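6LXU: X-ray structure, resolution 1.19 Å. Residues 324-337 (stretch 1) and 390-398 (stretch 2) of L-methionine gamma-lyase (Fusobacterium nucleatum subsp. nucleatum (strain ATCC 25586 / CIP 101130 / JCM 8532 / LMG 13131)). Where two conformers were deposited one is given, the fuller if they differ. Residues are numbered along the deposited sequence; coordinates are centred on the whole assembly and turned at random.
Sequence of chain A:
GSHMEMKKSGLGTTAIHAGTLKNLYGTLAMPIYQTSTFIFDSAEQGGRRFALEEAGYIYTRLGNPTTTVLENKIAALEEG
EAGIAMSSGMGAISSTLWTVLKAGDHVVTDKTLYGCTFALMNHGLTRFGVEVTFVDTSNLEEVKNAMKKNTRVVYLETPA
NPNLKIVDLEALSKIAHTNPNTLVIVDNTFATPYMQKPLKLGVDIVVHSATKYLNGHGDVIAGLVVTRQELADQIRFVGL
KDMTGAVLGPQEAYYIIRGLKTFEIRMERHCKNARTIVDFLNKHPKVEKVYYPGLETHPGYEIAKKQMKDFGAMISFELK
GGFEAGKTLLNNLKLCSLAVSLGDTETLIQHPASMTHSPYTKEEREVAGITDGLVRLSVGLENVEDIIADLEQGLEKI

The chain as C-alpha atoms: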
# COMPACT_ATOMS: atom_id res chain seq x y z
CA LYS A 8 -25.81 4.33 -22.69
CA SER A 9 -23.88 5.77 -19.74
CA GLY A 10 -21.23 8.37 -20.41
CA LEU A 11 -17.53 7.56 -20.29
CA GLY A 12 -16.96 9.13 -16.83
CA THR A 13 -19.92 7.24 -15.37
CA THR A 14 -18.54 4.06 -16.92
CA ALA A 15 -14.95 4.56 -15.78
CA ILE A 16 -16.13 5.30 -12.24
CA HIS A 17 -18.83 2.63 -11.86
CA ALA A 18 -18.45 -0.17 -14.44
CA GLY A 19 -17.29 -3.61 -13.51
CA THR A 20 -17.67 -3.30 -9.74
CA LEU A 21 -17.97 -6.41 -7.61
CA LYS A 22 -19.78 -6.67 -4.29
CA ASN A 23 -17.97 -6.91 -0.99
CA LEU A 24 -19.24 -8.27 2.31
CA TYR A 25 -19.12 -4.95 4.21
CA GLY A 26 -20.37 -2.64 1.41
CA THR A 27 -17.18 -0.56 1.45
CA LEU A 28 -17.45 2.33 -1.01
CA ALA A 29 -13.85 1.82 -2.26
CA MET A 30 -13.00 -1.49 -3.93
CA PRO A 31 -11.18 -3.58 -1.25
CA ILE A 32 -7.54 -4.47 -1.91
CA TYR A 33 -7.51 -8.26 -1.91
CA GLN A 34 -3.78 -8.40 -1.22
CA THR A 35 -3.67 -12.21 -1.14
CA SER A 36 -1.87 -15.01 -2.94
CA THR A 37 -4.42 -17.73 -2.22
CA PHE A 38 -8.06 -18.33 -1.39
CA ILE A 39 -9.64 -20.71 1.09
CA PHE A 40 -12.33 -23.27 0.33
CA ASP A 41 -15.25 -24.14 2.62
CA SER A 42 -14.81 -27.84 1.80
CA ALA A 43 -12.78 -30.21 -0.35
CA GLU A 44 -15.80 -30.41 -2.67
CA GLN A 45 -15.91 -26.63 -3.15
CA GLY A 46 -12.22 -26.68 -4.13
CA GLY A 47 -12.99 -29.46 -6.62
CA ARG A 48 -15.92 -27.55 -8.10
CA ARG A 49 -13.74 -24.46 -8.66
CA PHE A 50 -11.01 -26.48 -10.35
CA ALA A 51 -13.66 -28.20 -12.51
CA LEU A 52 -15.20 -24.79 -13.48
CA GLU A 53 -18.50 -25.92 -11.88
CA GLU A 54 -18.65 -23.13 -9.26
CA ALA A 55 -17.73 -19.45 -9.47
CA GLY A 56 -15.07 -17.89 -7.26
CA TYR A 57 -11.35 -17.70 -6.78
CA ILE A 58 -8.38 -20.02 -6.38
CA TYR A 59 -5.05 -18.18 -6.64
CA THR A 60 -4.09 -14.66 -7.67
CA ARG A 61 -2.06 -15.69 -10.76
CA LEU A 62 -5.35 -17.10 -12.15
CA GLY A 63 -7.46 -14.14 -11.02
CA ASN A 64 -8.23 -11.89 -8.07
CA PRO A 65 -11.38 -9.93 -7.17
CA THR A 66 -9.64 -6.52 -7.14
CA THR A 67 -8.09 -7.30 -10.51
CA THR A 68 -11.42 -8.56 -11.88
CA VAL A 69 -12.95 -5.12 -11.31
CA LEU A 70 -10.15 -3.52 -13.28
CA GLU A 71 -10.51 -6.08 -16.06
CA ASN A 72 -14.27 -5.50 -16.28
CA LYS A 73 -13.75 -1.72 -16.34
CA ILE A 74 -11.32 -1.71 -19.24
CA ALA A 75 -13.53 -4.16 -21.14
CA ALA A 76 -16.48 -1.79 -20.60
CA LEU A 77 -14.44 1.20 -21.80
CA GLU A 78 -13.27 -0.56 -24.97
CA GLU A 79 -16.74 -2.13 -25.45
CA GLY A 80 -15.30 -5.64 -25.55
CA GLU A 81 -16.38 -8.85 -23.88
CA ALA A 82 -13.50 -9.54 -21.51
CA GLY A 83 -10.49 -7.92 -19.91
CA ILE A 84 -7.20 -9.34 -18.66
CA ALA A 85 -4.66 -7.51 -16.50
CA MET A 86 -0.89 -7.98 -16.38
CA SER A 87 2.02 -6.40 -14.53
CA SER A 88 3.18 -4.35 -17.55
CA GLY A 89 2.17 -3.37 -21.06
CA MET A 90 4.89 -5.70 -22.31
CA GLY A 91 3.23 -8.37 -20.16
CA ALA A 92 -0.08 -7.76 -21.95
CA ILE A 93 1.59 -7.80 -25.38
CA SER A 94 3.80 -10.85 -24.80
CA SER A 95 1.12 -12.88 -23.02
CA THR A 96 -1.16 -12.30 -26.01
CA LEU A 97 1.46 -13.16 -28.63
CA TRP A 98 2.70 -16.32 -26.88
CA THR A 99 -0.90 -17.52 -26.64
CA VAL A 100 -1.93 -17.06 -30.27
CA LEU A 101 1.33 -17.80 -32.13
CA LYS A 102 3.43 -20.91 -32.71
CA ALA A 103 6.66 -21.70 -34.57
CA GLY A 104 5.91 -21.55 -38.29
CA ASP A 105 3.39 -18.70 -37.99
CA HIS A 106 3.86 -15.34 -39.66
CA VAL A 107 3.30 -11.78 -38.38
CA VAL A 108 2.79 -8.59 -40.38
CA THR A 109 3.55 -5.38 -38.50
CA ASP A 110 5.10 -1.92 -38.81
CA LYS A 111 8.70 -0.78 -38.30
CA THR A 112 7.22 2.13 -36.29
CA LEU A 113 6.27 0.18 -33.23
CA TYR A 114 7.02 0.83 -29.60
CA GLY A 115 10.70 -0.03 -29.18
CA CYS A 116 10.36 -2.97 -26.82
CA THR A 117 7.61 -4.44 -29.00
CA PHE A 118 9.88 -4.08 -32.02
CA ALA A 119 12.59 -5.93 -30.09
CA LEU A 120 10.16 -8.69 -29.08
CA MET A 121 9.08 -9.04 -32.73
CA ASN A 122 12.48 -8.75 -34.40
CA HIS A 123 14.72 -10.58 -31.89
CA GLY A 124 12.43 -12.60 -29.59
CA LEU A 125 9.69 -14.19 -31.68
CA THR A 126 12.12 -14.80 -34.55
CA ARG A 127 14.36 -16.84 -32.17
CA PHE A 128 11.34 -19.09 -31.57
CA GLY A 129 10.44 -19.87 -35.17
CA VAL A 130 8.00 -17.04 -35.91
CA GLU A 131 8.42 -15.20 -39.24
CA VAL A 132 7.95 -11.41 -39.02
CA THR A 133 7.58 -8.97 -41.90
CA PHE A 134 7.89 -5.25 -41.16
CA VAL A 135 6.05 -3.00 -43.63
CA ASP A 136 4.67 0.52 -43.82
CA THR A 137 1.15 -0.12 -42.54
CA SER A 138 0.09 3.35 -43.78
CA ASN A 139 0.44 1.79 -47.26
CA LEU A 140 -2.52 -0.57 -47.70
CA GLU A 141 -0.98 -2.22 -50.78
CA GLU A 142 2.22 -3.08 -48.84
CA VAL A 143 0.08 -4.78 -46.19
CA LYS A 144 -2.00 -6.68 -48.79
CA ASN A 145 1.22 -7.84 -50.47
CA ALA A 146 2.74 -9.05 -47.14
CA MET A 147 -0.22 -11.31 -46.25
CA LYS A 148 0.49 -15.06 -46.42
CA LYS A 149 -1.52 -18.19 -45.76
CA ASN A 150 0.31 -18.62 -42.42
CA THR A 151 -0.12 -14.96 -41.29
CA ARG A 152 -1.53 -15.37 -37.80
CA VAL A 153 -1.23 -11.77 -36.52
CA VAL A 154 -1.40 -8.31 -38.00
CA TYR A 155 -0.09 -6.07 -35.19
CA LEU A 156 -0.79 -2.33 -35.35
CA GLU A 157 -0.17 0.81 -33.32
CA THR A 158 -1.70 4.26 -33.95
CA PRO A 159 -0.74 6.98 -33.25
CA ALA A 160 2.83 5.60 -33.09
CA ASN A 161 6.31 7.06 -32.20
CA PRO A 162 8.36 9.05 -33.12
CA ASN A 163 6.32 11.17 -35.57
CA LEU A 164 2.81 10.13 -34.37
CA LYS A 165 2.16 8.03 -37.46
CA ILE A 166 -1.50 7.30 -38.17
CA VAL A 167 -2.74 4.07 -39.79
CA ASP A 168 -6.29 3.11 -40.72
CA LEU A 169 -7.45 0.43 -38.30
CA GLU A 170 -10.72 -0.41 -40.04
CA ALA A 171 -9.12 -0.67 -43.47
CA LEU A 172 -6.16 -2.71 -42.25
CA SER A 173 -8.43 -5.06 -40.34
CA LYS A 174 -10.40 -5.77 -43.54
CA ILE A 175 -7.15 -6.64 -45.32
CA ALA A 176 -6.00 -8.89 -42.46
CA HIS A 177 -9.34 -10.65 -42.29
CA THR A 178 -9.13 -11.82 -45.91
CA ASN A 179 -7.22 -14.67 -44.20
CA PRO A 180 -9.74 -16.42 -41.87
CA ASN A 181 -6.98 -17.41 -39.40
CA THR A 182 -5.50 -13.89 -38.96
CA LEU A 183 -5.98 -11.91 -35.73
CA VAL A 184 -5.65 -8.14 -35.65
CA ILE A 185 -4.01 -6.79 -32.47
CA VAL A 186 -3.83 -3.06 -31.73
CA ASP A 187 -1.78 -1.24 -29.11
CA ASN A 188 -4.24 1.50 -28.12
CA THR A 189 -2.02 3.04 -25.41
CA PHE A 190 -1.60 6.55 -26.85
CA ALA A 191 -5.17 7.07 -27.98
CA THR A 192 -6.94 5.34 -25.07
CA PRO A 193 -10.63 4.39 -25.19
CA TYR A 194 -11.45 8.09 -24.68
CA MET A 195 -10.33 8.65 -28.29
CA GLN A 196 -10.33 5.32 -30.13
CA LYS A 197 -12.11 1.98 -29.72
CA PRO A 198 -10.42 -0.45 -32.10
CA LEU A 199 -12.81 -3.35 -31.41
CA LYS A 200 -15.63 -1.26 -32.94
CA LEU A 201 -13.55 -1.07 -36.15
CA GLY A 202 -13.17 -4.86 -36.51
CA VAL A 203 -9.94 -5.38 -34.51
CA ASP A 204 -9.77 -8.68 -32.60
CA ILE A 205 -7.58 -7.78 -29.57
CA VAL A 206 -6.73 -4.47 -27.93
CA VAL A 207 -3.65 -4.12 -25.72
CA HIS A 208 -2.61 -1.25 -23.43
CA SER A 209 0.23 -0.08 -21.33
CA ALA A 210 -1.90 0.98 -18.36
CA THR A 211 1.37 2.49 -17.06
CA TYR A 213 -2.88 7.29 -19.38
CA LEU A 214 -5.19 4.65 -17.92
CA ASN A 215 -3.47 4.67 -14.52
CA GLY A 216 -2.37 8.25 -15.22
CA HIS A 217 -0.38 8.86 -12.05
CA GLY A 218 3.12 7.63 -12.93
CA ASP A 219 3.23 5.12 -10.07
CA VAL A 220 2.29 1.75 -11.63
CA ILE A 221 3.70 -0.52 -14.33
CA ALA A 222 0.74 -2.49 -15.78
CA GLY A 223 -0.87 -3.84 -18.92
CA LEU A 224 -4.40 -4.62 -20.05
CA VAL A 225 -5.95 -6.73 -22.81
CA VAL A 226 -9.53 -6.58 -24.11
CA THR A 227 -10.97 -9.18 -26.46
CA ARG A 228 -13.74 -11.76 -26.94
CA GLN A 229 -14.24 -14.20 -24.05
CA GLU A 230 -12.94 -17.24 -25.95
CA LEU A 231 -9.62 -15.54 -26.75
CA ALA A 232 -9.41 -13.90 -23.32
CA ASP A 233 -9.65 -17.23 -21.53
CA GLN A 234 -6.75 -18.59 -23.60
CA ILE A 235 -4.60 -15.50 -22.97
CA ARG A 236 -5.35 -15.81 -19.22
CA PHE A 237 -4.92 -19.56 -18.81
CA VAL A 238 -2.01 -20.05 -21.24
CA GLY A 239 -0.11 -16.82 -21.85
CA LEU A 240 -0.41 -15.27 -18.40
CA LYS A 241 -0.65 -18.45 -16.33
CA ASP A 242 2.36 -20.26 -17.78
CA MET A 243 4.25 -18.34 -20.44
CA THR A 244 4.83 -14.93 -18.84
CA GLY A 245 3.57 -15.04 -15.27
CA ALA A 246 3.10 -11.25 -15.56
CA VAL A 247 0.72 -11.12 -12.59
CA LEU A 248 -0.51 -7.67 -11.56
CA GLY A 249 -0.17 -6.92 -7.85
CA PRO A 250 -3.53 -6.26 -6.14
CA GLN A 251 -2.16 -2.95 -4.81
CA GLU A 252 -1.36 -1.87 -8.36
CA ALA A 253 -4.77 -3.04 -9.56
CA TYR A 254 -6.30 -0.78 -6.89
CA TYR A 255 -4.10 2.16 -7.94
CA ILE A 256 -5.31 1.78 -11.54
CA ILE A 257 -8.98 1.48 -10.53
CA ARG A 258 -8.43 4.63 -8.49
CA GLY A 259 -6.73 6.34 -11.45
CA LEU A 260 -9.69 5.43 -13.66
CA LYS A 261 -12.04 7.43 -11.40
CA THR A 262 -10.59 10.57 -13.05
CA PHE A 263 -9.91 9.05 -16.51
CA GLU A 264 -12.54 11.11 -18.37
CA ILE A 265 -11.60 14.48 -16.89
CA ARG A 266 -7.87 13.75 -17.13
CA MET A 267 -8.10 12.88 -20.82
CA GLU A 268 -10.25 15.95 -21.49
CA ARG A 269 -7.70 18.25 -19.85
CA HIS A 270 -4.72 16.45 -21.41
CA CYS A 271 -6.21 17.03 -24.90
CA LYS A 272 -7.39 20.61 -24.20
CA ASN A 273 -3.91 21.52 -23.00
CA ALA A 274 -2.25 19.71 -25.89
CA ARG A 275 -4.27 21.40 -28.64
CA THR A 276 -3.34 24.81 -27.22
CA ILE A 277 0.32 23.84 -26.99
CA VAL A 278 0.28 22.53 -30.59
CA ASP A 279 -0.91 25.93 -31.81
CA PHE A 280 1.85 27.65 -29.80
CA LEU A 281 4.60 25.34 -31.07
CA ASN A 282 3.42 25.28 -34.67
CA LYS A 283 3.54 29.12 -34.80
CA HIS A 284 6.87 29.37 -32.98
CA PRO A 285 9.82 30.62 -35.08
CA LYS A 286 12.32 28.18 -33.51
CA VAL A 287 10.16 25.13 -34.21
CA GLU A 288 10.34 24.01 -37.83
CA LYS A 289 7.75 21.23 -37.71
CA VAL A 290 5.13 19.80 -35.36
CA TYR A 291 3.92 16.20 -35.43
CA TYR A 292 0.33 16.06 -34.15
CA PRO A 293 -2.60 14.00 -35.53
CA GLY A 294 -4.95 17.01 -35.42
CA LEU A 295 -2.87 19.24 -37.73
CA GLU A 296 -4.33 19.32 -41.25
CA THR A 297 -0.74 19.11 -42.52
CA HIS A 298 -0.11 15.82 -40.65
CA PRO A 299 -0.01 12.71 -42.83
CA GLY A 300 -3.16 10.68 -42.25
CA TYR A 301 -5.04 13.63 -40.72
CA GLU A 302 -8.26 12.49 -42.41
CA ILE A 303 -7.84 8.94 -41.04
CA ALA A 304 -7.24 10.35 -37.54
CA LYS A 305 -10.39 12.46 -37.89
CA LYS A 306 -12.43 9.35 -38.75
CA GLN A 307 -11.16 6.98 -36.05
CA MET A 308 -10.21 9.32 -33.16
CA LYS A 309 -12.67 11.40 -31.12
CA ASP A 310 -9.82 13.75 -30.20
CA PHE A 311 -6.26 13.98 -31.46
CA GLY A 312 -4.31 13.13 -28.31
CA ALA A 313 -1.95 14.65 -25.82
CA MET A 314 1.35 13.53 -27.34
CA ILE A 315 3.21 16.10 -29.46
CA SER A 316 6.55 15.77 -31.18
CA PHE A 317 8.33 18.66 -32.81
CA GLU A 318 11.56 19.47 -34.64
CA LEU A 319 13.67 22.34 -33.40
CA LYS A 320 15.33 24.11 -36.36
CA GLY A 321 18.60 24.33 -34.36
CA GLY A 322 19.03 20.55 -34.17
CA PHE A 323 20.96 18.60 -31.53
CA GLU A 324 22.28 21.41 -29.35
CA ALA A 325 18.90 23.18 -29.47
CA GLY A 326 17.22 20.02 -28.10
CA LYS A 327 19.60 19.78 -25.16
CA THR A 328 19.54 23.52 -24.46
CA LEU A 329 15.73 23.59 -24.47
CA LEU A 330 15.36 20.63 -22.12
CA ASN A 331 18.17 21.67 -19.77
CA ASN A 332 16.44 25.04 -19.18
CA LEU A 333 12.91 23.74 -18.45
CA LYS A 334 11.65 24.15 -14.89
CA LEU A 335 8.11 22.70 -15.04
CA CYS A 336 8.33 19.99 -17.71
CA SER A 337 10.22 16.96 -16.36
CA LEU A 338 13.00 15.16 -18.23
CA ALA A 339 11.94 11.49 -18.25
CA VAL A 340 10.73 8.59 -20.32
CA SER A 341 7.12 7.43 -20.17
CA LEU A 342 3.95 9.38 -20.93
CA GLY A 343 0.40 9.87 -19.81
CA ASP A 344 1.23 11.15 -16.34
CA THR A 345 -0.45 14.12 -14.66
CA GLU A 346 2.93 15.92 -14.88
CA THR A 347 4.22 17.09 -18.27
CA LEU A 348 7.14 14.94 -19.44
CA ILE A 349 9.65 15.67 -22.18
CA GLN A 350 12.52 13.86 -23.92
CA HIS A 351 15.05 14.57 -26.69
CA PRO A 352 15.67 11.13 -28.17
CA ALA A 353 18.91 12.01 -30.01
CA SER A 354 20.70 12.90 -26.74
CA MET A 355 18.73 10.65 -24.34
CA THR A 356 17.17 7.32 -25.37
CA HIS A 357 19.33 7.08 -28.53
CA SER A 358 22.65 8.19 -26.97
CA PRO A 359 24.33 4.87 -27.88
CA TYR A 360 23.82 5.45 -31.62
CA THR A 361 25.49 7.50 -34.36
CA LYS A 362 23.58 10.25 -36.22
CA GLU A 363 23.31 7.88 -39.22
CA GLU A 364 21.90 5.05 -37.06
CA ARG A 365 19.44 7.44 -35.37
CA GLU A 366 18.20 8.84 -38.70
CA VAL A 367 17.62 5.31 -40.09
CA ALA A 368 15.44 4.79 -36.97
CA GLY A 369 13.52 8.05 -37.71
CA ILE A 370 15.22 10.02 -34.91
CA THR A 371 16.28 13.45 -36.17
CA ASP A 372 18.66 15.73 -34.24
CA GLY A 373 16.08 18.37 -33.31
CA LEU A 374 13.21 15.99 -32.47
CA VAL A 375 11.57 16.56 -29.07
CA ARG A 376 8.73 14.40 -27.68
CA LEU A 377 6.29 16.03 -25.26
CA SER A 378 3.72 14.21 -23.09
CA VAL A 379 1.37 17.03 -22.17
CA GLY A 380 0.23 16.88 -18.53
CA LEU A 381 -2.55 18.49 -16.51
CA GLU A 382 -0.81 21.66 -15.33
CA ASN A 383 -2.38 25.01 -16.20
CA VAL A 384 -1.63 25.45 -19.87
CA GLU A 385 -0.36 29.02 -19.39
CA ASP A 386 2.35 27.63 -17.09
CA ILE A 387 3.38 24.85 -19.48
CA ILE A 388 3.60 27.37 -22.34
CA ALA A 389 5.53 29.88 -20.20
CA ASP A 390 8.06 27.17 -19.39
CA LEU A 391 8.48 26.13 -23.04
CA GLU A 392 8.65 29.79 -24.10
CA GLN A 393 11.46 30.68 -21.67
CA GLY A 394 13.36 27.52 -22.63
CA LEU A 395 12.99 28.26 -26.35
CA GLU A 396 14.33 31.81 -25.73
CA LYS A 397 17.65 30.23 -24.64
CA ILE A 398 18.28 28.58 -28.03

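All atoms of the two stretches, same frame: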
# COMPACT_ATOMS: atom_id res chain seq x y z
N GLU A 324 21.98 20.53 -30.47
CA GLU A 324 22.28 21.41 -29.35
C GLU A 324 21.04 22.18 -28.90
O GLU A 324 20.91 22.46 -27.71
CB GLU A 324 23.43 22.38 -29.69
CG GLU A 324 24.76 21.68 -29.96
CD GLU A 324 25.29 20.90 -28.76
OE1 GLU A 324 25.20 21.39 -27.62
OE2 GLU A 324 25.81 19.78 -28.97
N ALA A 325 20.15 22.51 -29.83
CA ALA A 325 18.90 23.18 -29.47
C ALA A 325 18.03 22.28 -28.60
O ALA A 325 17.42 22.78 -27.64
CB ALA A 325 18.15 23.60 -30.71
N GLY A 326 17.98 20.98 -28.92
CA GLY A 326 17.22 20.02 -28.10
C GLY A 326 17.72 19.98 -26.68
O GLY A 326 16.94 20.06 -25.72
N LYS A 327 19.03 19.86 -26.52
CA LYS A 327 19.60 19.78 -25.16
C LYS A 327 19.42 21.10 -24.41
O LYS A 327 19.05 21.10 -23.23
CB LYS A 327 21.09 19.39 -25.21
CG LYS A 327 21.36 18.04 -25.83
CD LYS A 327 22.72 17.47 -25.46
CE LYS A 327 23.88 18.40 -25.80
NZ LYS A 327 25.16 17.89 -25.25
N THR A 328 19.68 22.22 -25.08
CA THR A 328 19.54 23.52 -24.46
C THR A 328 18.10 23.77 -24.00
O THR A 328 17.89 24.26 -22.89
CB THR A 328 20.03 24.64 -25.40
OG1 THR A 328 21.44 24.48 -25.60
CG2 THR A 328 19.76 26.02 -24.81
N LEU A 329 17.13 23.46 -24.86
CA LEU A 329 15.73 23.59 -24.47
C LEU A 329 15.45 22.79 -23.20
O LEU A 329 15.01 23.34 -22.19
CB LEU A 329 14.78 23.10 -25.58
CG LEU A 329 13.30 23.07 -25.19
CD1 LEU A 329 12.79 24.44 -24.81
CD2 LEU A 329 12.45 22.46 -26.29
N LEU A 330 15.73 21.49 -23.24
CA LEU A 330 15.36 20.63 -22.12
C LEU A 330 16.09 21.00 -20.85
O LEU A 330 15.49 21.01 -19.77
CB LEU A 330 15.59 19.16 -22.44
CG LEU A 330 14.37 18.48 -23.07
CD1 LEU A 330 13.97 19.07 -24.42
CD2 LEU A 330 14.63 17.00 -23.22
N ASN A 331 17.38 21.33 -20.96
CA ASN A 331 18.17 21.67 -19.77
C ASN A 331 17.73 22.96 -19.07
O ASN A 331 18.09 23.18 -17.91
CB ASN A 331 19.66 21.73 -20.12
CG ASN A 331 20.23 20.36 -20.40
OD1 ASN A 331 19.62 19.34 -20.07
ND2 ASN A 331 21.40 20.32 -21.02
N ASN A 332 16.96 23.80 -19.76
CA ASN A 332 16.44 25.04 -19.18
C ASN A 332 15.00 24.97 -18.67
O ASN A 332 14.52 25.93 -18.08
CB ASN A 332 16.57 26.17 -20.20
CG ASN A 332 17.96 26.74 -20.23
OD1 ASN A 332 18.32 27.55 -19.38
ND2 ASN A 332 18.77 26.30 -21.19
N LEU A 333 14.31 23.84 -18.89
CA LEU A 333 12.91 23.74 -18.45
C LEU A 333 12.83 23.53 -16.95
O LEU A 333 13.66 22.81 -16.38
CB LEU A 333 12.18 22.63 -19.21
CG LEU A 333 12.09 22.87 -20.72
CD1 LEU A 333 11.52 21.65 -21.44
CD2 LEU A 333 11.29 24.11 -21.04
N LYS A 334 11.86 24.19 -16.34
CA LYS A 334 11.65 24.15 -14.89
C LYS A 334 10.36 23.45 -14.46
O LYS A 334 10.26 23.04 -13.29
CB LYS A 334 11.64 25.57 -14.32
CG LYS A 334 12.89 26.40 -14.64
CD LYS A 334 14.16 25.73 -14.16
CE LYS A 334 15.37 26.66 -14.19
NZ LYS A 334 15.77 27.01 -15.58
N LEU A 335 9.40 23.32 -15.36
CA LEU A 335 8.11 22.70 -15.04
C LEU A 335 8.02 21.33 -15.69
O LEU A 335 7.73 20.33 -15.01
CB LEU A 335 6.96 23.61 -15.47
CG LEU A 335 5.56 23.13 -15.10
CD1 LEU A 335 5.43 22.97 -13.59
CD2 LEU A 335 4.51 24.10 -15.64
N CYS A 336 8.27 21.26 -17.00
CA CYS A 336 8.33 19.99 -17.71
C CYS A 336 9.46 19.15 -17.13
O CYS A 336 10.55 19.68 -16.87
CB CYS A 336 8.62 20.24 -19.18
SG CYS A 336 7.46 21.32 -20.05
N SER A 337 9.22 17.85 -16.96
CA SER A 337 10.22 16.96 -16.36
C SER A 337 10.88 16.11 -17.42
O SER A 337 10.22 15.58 -18.31
CB SER A 337 9.56 16.05 -15.33
OG SER A 337 9.04 16.79 -14.23
N ASP A 390 6.83 27.93 -19.56
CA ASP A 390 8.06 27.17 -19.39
C ASP A 390 8.71 26.87 -20.74
O ASP A 390 9.90 27.09 -20.91
CB ASP A 390 7.76 25.86 -18.62
CG ASP A 390 9.00 25.12 -18.20
OD1 ASP A 390 10.00 25.79 -17.79
OD2 ASP A 390 8.98 23.87 -18.20
N LEU A 391 7.94 26.36 -21.69
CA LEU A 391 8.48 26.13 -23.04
C LEU A 391 9.00 27.42 -23.67
O LEU A 391 10.07 27.41 -24.29
CB LEU A 391 7.42 25.50 -23.93
CG LEU A 391 6.95 24.09 -23.54
CD1 LEU A 391 5.71 23.71 -24.31
CD2 LEU A 391 8.06 23.07 -23.76
N GLU A 392 8.25 28.51 -23.51
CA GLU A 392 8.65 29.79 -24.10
C GLU A 392 9.99 30.26 -23.55
O GLU A 392 10.87 30.63 -24.35
CB GLU A 392 7.56 30.84 -23.87
CG GLU A 392 7.90 32.27 -24.33
CD GLU A 392 8.28 32.39 -25.78
OE1 GLU A 392 7.96 31.50 -26.61
OE2 GLU A 392 8.92 33.42 -26.12
N GLN A 393 10.18 30.24 -22.23
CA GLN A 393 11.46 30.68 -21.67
C GLN A 393 12.60 29.76 -22.07
O GLN A 393 13.71 30.23 -22.32
CB GLN A 393 11.39 30.93 -20.15
CG GLN A 393 11.20 29.70 -19.27
CD GLN A 393 12.45 28.88 -19.06
OE1 GLN A 393 13.58 29.39 -19.14
NE2 GLN A 393 12.27 27.60 -18.77
N GLY A 394 12.34 28.45 -22.18
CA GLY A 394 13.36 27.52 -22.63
C GLY A 394 13.74 27.76 -24.08
O GLY A 394 14.94 27.72 -24.45
N LEU A 395 12.75 27.98 -24.92
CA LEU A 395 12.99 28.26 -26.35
C LEU A 395 13.77 29.56 -26.55
O LEU A 395 14.57 29.65 -27.49
CB LEU A 395 11.67 28.31 -27.13
CG LEU A 395 10.95 26.96 -27.30
CD1 LEU A 395 9.50 27.20 -27.70
CD2 LEU A 395 11.67 26.07 -28.31
N GLU A 396 13.57 30.55 -25.68
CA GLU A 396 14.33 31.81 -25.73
C GLU A 396 15.83 31.59 -25.58
O GLU A 396 16.62 32.39 -26.10
CB GLU A 396 13.86 32.78 -24.63
CG GLU A 396 12.52 33.45 -24.91
CD GLU A 396 12.00 34.30 -23.76
OE1 GLU A 396 12.54 34.23 -22.63
OE2 GLU A 396 11.02 35.05 -23.98
N LYS A 397 16.23 30.53 -24.88
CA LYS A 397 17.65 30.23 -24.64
C LYS A 397 18.37 29.61 -25.83
O LYS A 397 19.60 29.52 -25.82
CB LYS A 397 17.83 29.30 -23.43
CG LYS A 397 17.12 29.73 -22.15
CD LYS A 397 17.45 31.15 -21.73
CE LYS A 397 16.90 31.45 -20.35
NZ LYS A 397 15.42 31.56 -20.34
N ILE A 398 17.65 29.16 -26.85
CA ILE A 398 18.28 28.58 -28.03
C ILE A 398 18.85 29.72 -28.87
O ILE A 398 18.11 30.60 -29.29
CB ILE A 398 17.30 27.76 -28.89
CG1 ILE A 398 16.73 26.58 -28.09
CG2 ILE A 398 17.98 27.25 -30.16
CD1 ILE A 398 15.49 25.97 -28.71
OXT ILE A 398 20.05 29.76 -29.17

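The helix of stretch 1 crosses the C-terminal helix of stretch 2 at 133° between their N-to-C directions, so the two helices run in roughly opposing, oblique senses, with the axes approaching to 8.1 Å. Ala325 therefore lies near the chain terminus, where its small methyl leaves room for Ile398: Ala325 CB sits 3.7 Å from Ile398 CG2. One turn on, Thr328 points toward the partner and rests its methyl on the backbone, CG2 lying 3.6 Å from Lys397 O.

Leu329 marks the tightest backbone approach, its CA 4.9 Å from the CA of Gly394. Glycine suits this spot because a CB there would lie only 2.9 Å from both Leu329 CD1 and Leu333 CD2. In its absence Leu329 CD1 packs 3.5 Å from Gly394 C and 4.0 Å from Leu395 CG.

At Asn332 the contact becomes polar. Its carbonyl is left without an i+4 helical partner and accepts a nearly linear hydrogen bond from Gln393, NE2 to Asn332 O being 2.9 Å; its own side chain turns back, ND2 donating to Thr328 O at 2.8 Å. The aliphatic part of Lys397 covers the amide, with Lys397 CG 3.7 Å from Asn332 CG.

Leu333 then folds its end over the partner helix, CD2 reaching 3.3 Å from Asp390 O and 4.3 Å from Leu391 CD2. Beyond it the loop wraps around the carboxylate of Asp390. Lys334 N donates to Asp390 OD1 at 2.8 Å, while Leu335 N and Cys336 N donate to Asp390 OD2 at 2.9 and 3.0 Å. A short, two-oxygen acid suits this buried site: it satisfies three successive amides, and Gln393 NE2 also donates to Asp390 OD1 at 3.1 Å, linking the two polar anchors. Cys336 adds an apolar contact, its SG 4.1 Å from Leu391 CD2, before Ser337 turns away.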